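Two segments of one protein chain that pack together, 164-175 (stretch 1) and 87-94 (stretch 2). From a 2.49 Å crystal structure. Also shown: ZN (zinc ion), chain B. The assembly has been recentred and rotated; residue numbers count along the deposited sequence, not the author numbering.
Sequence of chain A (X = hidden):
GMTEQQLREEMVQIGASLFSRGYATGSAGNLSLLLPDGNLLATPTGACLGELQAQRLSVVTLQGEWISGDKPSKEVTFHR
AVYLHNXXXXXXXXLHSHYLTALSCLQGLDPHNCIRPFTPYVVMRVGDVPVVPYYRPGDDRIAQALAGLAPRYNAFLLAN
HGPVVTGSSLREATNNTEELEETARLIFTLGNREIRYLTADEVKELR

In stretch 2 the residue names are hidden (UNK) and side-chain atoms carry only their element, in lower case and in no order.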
ATOM      1  N   VAL A 164      -7.020  17.245 -11.265  1.00 24.34           N
ATOM      2  CA  VAL A 164      -6.096  18.044 -12.057  1.00 25.77           C
ATOM      3  C   VAL A 164      -5.580  19.117 -11.109  1.00 32.72           C
ATOM      4  O   VAL A 164      -6.366  19.939 -10.621  1.00 31.08           O
ATOM      5  CB  VAL A 164      -6.772  18.672 -13.285  1.00 22.24           C
ATOM      6  CG1 VAL A 164      -5.809  19.635 -13.989  1.00 20.82           C
ATOM      7  CG2 VAL A 164      -7.257  17.591 -14.237  1.00 20.84           C
ATOM      8  N   VAL A 165      -4.275  19.107 -10.828  1.00 29.26           N
ATOM      9  CA  VAL A 165      -3.703  19.893  -9.735  1.00 25.08           C
ATOM     10  C   VAL A 165      -2.574  20.768 -10.264  1.00 28.96           C
ATOM     11  O   VAL A 165      -1.633  20.263 -10.895  1.00 25.83           O
ATOM     12  CB  VAL A 165      -3.207  18.974  -8.608  1.00 22.89           C
ATOM     13  CG1 VAL A 165      -2.802  19.780  -7.401  1.00 25.67           C
ATOM     14  CG2 VAL A 165      -4.303  17.959  -8.251  1.00 22.83           C
ATOM     15  N   THR A 166      -2.652  22.074  -9.988  1.00 22.22           N
ATOM     16  CA  THR A 166      -1.623  23.011 -10.430  1.00 29.63           C
ATOM     17  C   THR A 166      -0.624  23.288  -9.313  1.00 29.27           C
ATOM     18  O   THR A 166      -0.821  22.928  -8.151  1.00 25.83           O
ATOM     19  CB  THR A 166      -2.213  24.345 -10.904  1.00 29.18           C
ATOM     20  OG1 THR A 166      -2.565  25.136  -9.766  1.00 28.58           O
ATOM     21  CG2 THR A 166      -3.434  24.135 -11.800  1.00 25.77           C
ATOM     22  N   GLY A 167       0.464  23.941  -9.693  1.00 31.07           N
ATOM     23  CA  GLY A 167       1.475  24.338  -8.738  1.00 25.33           C
ATOM     24  C   GLY A 167       2.451  25.301  -9.370  1.00 32.97           C
ATOM     25  O   GLY A 167       2.465  25.492 -10.592  1.00 33.45           O
ATOM     26  N   SER A 168       3.272  25.913  -8.512  1.00 34.82           N
ATOM     27  CA  SER A 168       4.308  26.838  -8.960  1.00 37.46           C
ATOM     28  C   SER A 168       5.539  26.118  -9.484  1.00 36.02           C
ATOM     29  O   SER A 168       6.439  26.772 -10.021  1.00 40.60           O
ATOM     30  CB  SER A 168       4.708  27.775  -7.817  1.00 37.64           C
ATOM     31  OG  SER A 168       5.111  27.038  -6.671  1.00 42.89           O
ATOM     32  N   SER A 169       5.600  24.802  -9.309  1.00 34.93           N
ATOM     33  CA  SER A 169       6.610  23.944  -9.906  1.00 33.27           C
ATOM     34  C   SER A 169       6.013  22.547  -9.995  1.00 37.61           C
ATOM     35  O   SER A 169       4.918  22.294  -9.487  1.00 44.64           O
ATOM     36  CB  SER A 169       7.904  23.962  -9.089  1.00 32.78           C
ATOM     37  OG  SER A 169       7.746  23.255  -7.874  1.00 38.82           O
ATOM     38  N   LEU A 170       6.729  21.626 -10.648  1.00 36.13           N
ATOM     39  CA  LEU A 170       6.228  20.256 -10.695  1.00 34.66           C
ATOM     40  C   LEU A 170       6.237  19.617  -9.312  1.00 34.88           C
ATOM     41  O   LEU A 170       5.292  18.911  -8.950  1.00 37.18           O
ATOM     42  CB  LEU A 170       7.026  19.409 -11.679  1.00 30.65           C
ATOM     43  CG  LEU A 170       6.404  18.031 -11.971  1.00 31.11           C
ATOM     44  CD1 LEU A 170       4.927  18.146 -12.406  1.00 29.26           C
ATOM     45  CD2 LEU A 170       7.206  17.273 -13.010  1.00 31.89           C
ATOM     46  N   ARG A 171       7.279  19.858  -8.518  1.00 33.09           N
ATOM     47  CA  ARG A 171       7.302  19.251  -7.191  1.00 38.21           C
ATOM     48  C   ARG A 171       6.212  19.832  -6.300  1.00 39.04           C
ATOM     49  O   ARG A 171       5.622  19.113  -5.487  1.00 44.21           O
ATOM     50  CB  ARG A 171       8.672  19.420  -6.534  1.00 43.78           C
ATOM     51  CG  ARG A 171       8.766  18.710  -5.182  1.00 55.24           C
ATOM     52  CD  ARG A 171      10.192  18.330  -4.821  1.00 79.54           C
ATOM     53  NE  ARG A 171      10.770  17.341  -5.729  1.00 90.16           N
ATOM     54  CZ  ARG A 171      10.467  16.045  -5.717  1.00 89.04           C
ATOM     55  NH1 ARG A 171       9.575  15.574  -4.848  1.00 77.32           N
ATOM     56  NH2 ARG A 171      11.054  15.219  -6.577  1.00 92.33           N
ATOM     57  N   GLU A 172       5.935  21.132  -6.426  1.00 36.87           N
ATOM     58  CA  GLU A 172       4.890  21.736  -5.610  1.00 31.70           C
ATOM     59  C   GLU A 172       3.513  21.243  -6.037  1.00 33.99           C
ATOM     60  O   GLU A 172       2.646  20.991  -5.191  1.00 35.94           O
ATOM     61  CB  GLU A 172       4.979  23.257  -5.691  1.00 53.55           C
ATOM     62  CG  GLU A 172       4.414  23.980  -4.472  1.00 71.71           C
ATOM     63  CD  GLU A 172       3.247  24.907  -4.815  1.00 80.80           C
ATOM     64  OE1 GLU A 172       2.971  25.120  -6.017  1.00 77.89           O
ATOM     65  OE2 GLU A 172       2.602  25.421  -3.876  1.00 86.95           O
ATOM     66  N   ALA A 173       3.297  21.086  -7.344  1.00 28.68           N
ATOM     67  CA  ALA A 173       2.044  20.511  -7.818  1.00 30.92           C
ATOM     68  C   ALA A 173       1.909  19.060  -7.370  1.00 31.92           C
ATOM     69  O   ALA A 173       0.811  18.608  -7.023  1.00 34.27           O
ATOM     70  CB  ALA A 173       1.954  20.628  -9.342  1.00 23.37           C
ATOM     71  N   THR A 174       3.020  18.321  -7.343  1.00 26.74           N
ATOM     72  CA  THR A 174       2.975  16.949  -6.853  1.00 29.03           C
ATOM     73  C   THR A 174       2.662  16.907  -5.362  1.00 33.14           C
ATOM     74  O   THR A 174       1.885  16.061  -4.907  1.00 31.57           O
ATOM     75  CB  THR A 174       4.298  16.258  -7.135  1.00 34.13           C
ATOM     76  OG1 THR A 174       4.584  16.363  -8.534  1.00 36.68           O
ATOM     77  CG2 THR A 174       4.224  14.809  -6.730  1.00 28.78           C
ATOM     78  N   ASN A 175       3.260  17.814  -4.588  1.00 29.26           N
ATOM     79  CA  ASN A 175       2.952  17.891  -3.165  1.00 28.93           C
ATOM     80  C   ASN A 175       1.500  18.291  -2.938  1.00 27.70           C
ATOM     81  O   ASN A 175       0.826  17.728  -2.070  1.00 29.18           O
ATOM     82  CB  ASN A 175       3.894  18.877  -2.468  1.00 33.62           C
ATOM     83  CG  ASN A 175       5.328  18.374  -2.391  1.00 41.68           C
ATOM     84  OD1 ASN A 175       5.608  17.199  -2.644  1.00 45.40           O
ATOM     85  ND2 ASN A 175       6.249  19.270  -2.036  1.00 44.73           N
ATOM     86  N   UNK A  87      -1.695  32.644 -14.994  1.00 34.05           N
ATOM     87  CA  UNK A  87      -0.243  32.798 -15.147  1.00 40.23           C
ATOM     88  C   UNK A  87       0.546  32.301 -13.953  1.00 36.63           C
ATOM     89  O   UNK A  87       1.760  32.102 -14.081  1.00 41.74           O
ATOM     90  c   UNK A  87      -2.404  33.930 -15.076  1.00 41.22           C
ATOM     91  c   UNK A  87      -0.059  34.307 -15.375  1.00 36.89           C
ATOM     92  c   UNK A  87      -1.301  34.936 -14.888  1.00 40.03           C
ATOM     93  N   UNK A  88      -0.097  32.061 -12.810  1.00 36.58           N
ATOM     94  CA  UNK A  88       0.616  31.508 -11.666  1.00 33.33           C
ATOM     95  C   UNK A  88       0.884  30.016 -11.810  1.00 40.79           C
ATOM     96  O   UNK A  88       1.690  29.465 -11.054  1.00 48.96           O
ATOM     97  c   UNK A  88      -0.162  31.780 -10.379  1.00 33.44           C
ATOM     98  N   UNK A  89       0.249  29.358 -12.770  1.00 30.69           N
ATOM     99  CA  UNK A  89       0.352  27.913 -12.921  1.00 36.02           C
ATOM    100  C   UNK A  89       1.580  27.590 -13.763  1.00 34.62           C
ATOM    101  O   UNK A  89       1.639  27.948 -14.939  1.00 32.88           O
ATOM    102  s   UNK A  89      -0.830  25.625 -13.951  1.00 38.99           S
ATOM    103  c   UNK A  89      -0.921  27.367 -13.558  1.00 31.26           C
ATOM    104  N   UNK A  90       2.563  26.922 -13.160  1.00 29.50           N
ATOM    105  CA  UNK A  90       3.789  26.555 -13.848  1.00 29.95           C
ATOM    106  C   UNK A  90       3.919  25.060 -14.085  1.00 33.05           C
ATOM    107  O   UNK A  90       4.860  24.638 -14.770  1.00 42.62           O
ATOM    108  c   UNK A  90       4.994  30.881 -13.532  1.00 55.58           C
ATOM    109  n   UNK A  90       5.057  31.795 -14.716  1.00 64.75           N
ATOM    110  c   UNK A  90       4.958  29.406 -13.915  1.00 46.69           C
ATOM    111  c   UNK A  90       4.971  28.517 -12.680  1.00 38.78           C
ATOM    112  c   UNK A  90       5.012  27.046 -13.055  1.00 36.08           C
ATOM    113  N   UNK A  91       3.011  24.257 -13.538  1.00 27.71           N
ATOM    114  CA  UNK A  91       3.080  22.810 -13.627  1.00 29.26           C
ATOM    115  C   UNK A  91       1.733  22.249 -13.222  1.00 32.25           C
ATOM    116  O   UNK A  91       1.051  22.798 -12.351  1.00 34.05           O
ATOM    117  c   UNK A  91       4.187  22.221 -12.747  1.00 27.09           C
ATOM    118  N   UNK A  92       1.365  21.148 -13.872  1.00 25.18           N
ATOM    119  CA  UNK A  92       0.087  20.489 -13.669  1.00 24.29           C
ATOM    120  C   UNK A  92       0.343  19.005 -13.498  1.00 26.52           C
ATOM    121  O   UNK A  92       1.085  18.401 -14.282  1.00 29.48           O
ATOM    122  c   UNK A  92      -0.888  20.727 -14.837  1.00 28.59           C
ATOM    123  c   UNK A  92      -1.344  22.176 -14.881  1.00 24.87           C
ATOM    124  c   UNK A  92      -2.379  22.410 -15.970  1.00 27.07           C
ATOM    125  c   UNK A  92      -2.100  19.820 -14.709  1.00 25.85           C
ATOM    126  N   UNK A  93      -0.269  18.424 -12.472  1.00 29.05           N
ATOM    127  CA  UNK A  93      -0.243  16.992 -12.230  1.00 23.34           C
ATOM    128  C   UNK A  93      -1.663  16.492 -12.421  1.00 23.60           C
ATOM    129  O   UNK A  93      -2.593  16.974 -11.766  1.00 29.86           O
ATOM    130  c   UNK A  93       0.286  16.668 -10.825  1.00 26.17           C
ATOM    131  c   UNK A  93       1.781  16.891 -10.780  1.00 31.05           C
ATOM    132  c   UNK A  93      -0.064  15.230 -10.411  1.00 23.86           C
ATOM    133  N   UNK A  94      -1.844  15.570 -13.352  1.00 26.02           N
ATOM    134  CA  UNK A  94      -3.125  14.910 -13.532  1.00 23.56           C
ATOM    135  C   UNK A  94      -2.948  13.428 -13.250  1.00 30.90           C
ATOM    136  O   UNK A  94      -2.105  12.771 -13.866  1.00 37.15           O
ATOM    137  n   UNK A  94      -6.015  14.307 -14.438  1.00 35.59           N
ATOM    138  c   UNK A  94      -4.872  14.257 -15.211  1.00 34.74           C
ATOM    139  n   UNK A  94      -6.360  12.820 -15.941  1.00 39.68           N
ATOM    140  c   UNK A  94      -6.895  13.440 -14.904  1.00 30.54           C
ATOM    141  c   UNK A  94      -5.092  13.308 -16.148  1.00 33.38           C
ATOM    142  c   UNK A  94      -3.678  15.112 -14.932  1.00 24.41           C
TER
HETATM  143 ZN    ZN B 301      -7.303  11.223 -17.076  1.00 44.91          ZN

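Position 87 has three side-chain carbons that close a ring onto its own backbone N. Only proline does this. Pro-87 lies out of reach of stretch 1.

Position 88 carries a single side-chain carbon, CB. It is Ala-88. Its CB points sideways, and its O lies 4.3 Å from Ser-168 CA.

Position 89 has one carbon followed by one sulfur; the sulfur lies 3.6 Å from Thr-166 CB. That is cysteine. The side chain of Cys-89 is buried.

Position 90 has four carbons in a row ending in a nitrogen; the first, CB, sits 3.4 Å from Ser-168 O. This is lysine. The end of the Lys-90 chain leads away. There NZ makes a weak hydrogen bond to Pro-87 O at 3.4 Å. The backbone does more here: Lys-90 N donates to Gly-167 O at 2.9 Å.

Position 91 again has one carbon, CB, packed 3.3 Å from Leu-170 N and 4.4 Å from Ala-173 CB. It is Ala-91. The small side chain fits closely against the start of the helix. Weak hydrogen bonds run from Ala-91 N to Gly-167 O at 3.2 Å and from Gly-167 N to Ala-91 O at 3.0 Å.

Position 92 has four carbons, forked at the first, with one arm two carbons long; the one-carbon arm lies 3.8 Å from Val-164 CG1. This is isoleucine. Ile-92 shares a sheet face with Val-164 and Thr-166.

Position 93 has one carbon carrying two more; one of these two lies 3.8 Å from Leu-170 CD1, 4.0 Å from Ala-173 CB and 3.6 Å from Thr-174 OG1. It is valine, and the carbon in question is Val-93 CG2.

Position 94 has one carbon and then a five-membered ring of three carbons and two nitrogens; one ring nitrogen lies 3.5 Å from Val-164 CG2, which approaches the ring obliquely. This is histidine. The nitrogen near Val-164 is His-94 ND1. His-94 NE2 binds the zinc ion ZN at 2.2 Å, with three other ligand atoms from elsewhere in the structure.

The contact joins strand 164-167 to strand 91-94 as antiparallel neighbours. Val-93 N donates to Val-165 O at 2.8 Å, and Val-165 N donates back to Val-93 O at 2.9 Å. The helix after the strand covers the face bearing Ala-91 and Val-93. Ser-169 caps it, its OG accepting from Glu-172 N at 3.1 Å. Gly-167 allows the close fold-back: a CB there would clash with Ala-173 N. The contact buries 604 Å², both sides summed.

Stretch 2 (87-94) PACKAIVH
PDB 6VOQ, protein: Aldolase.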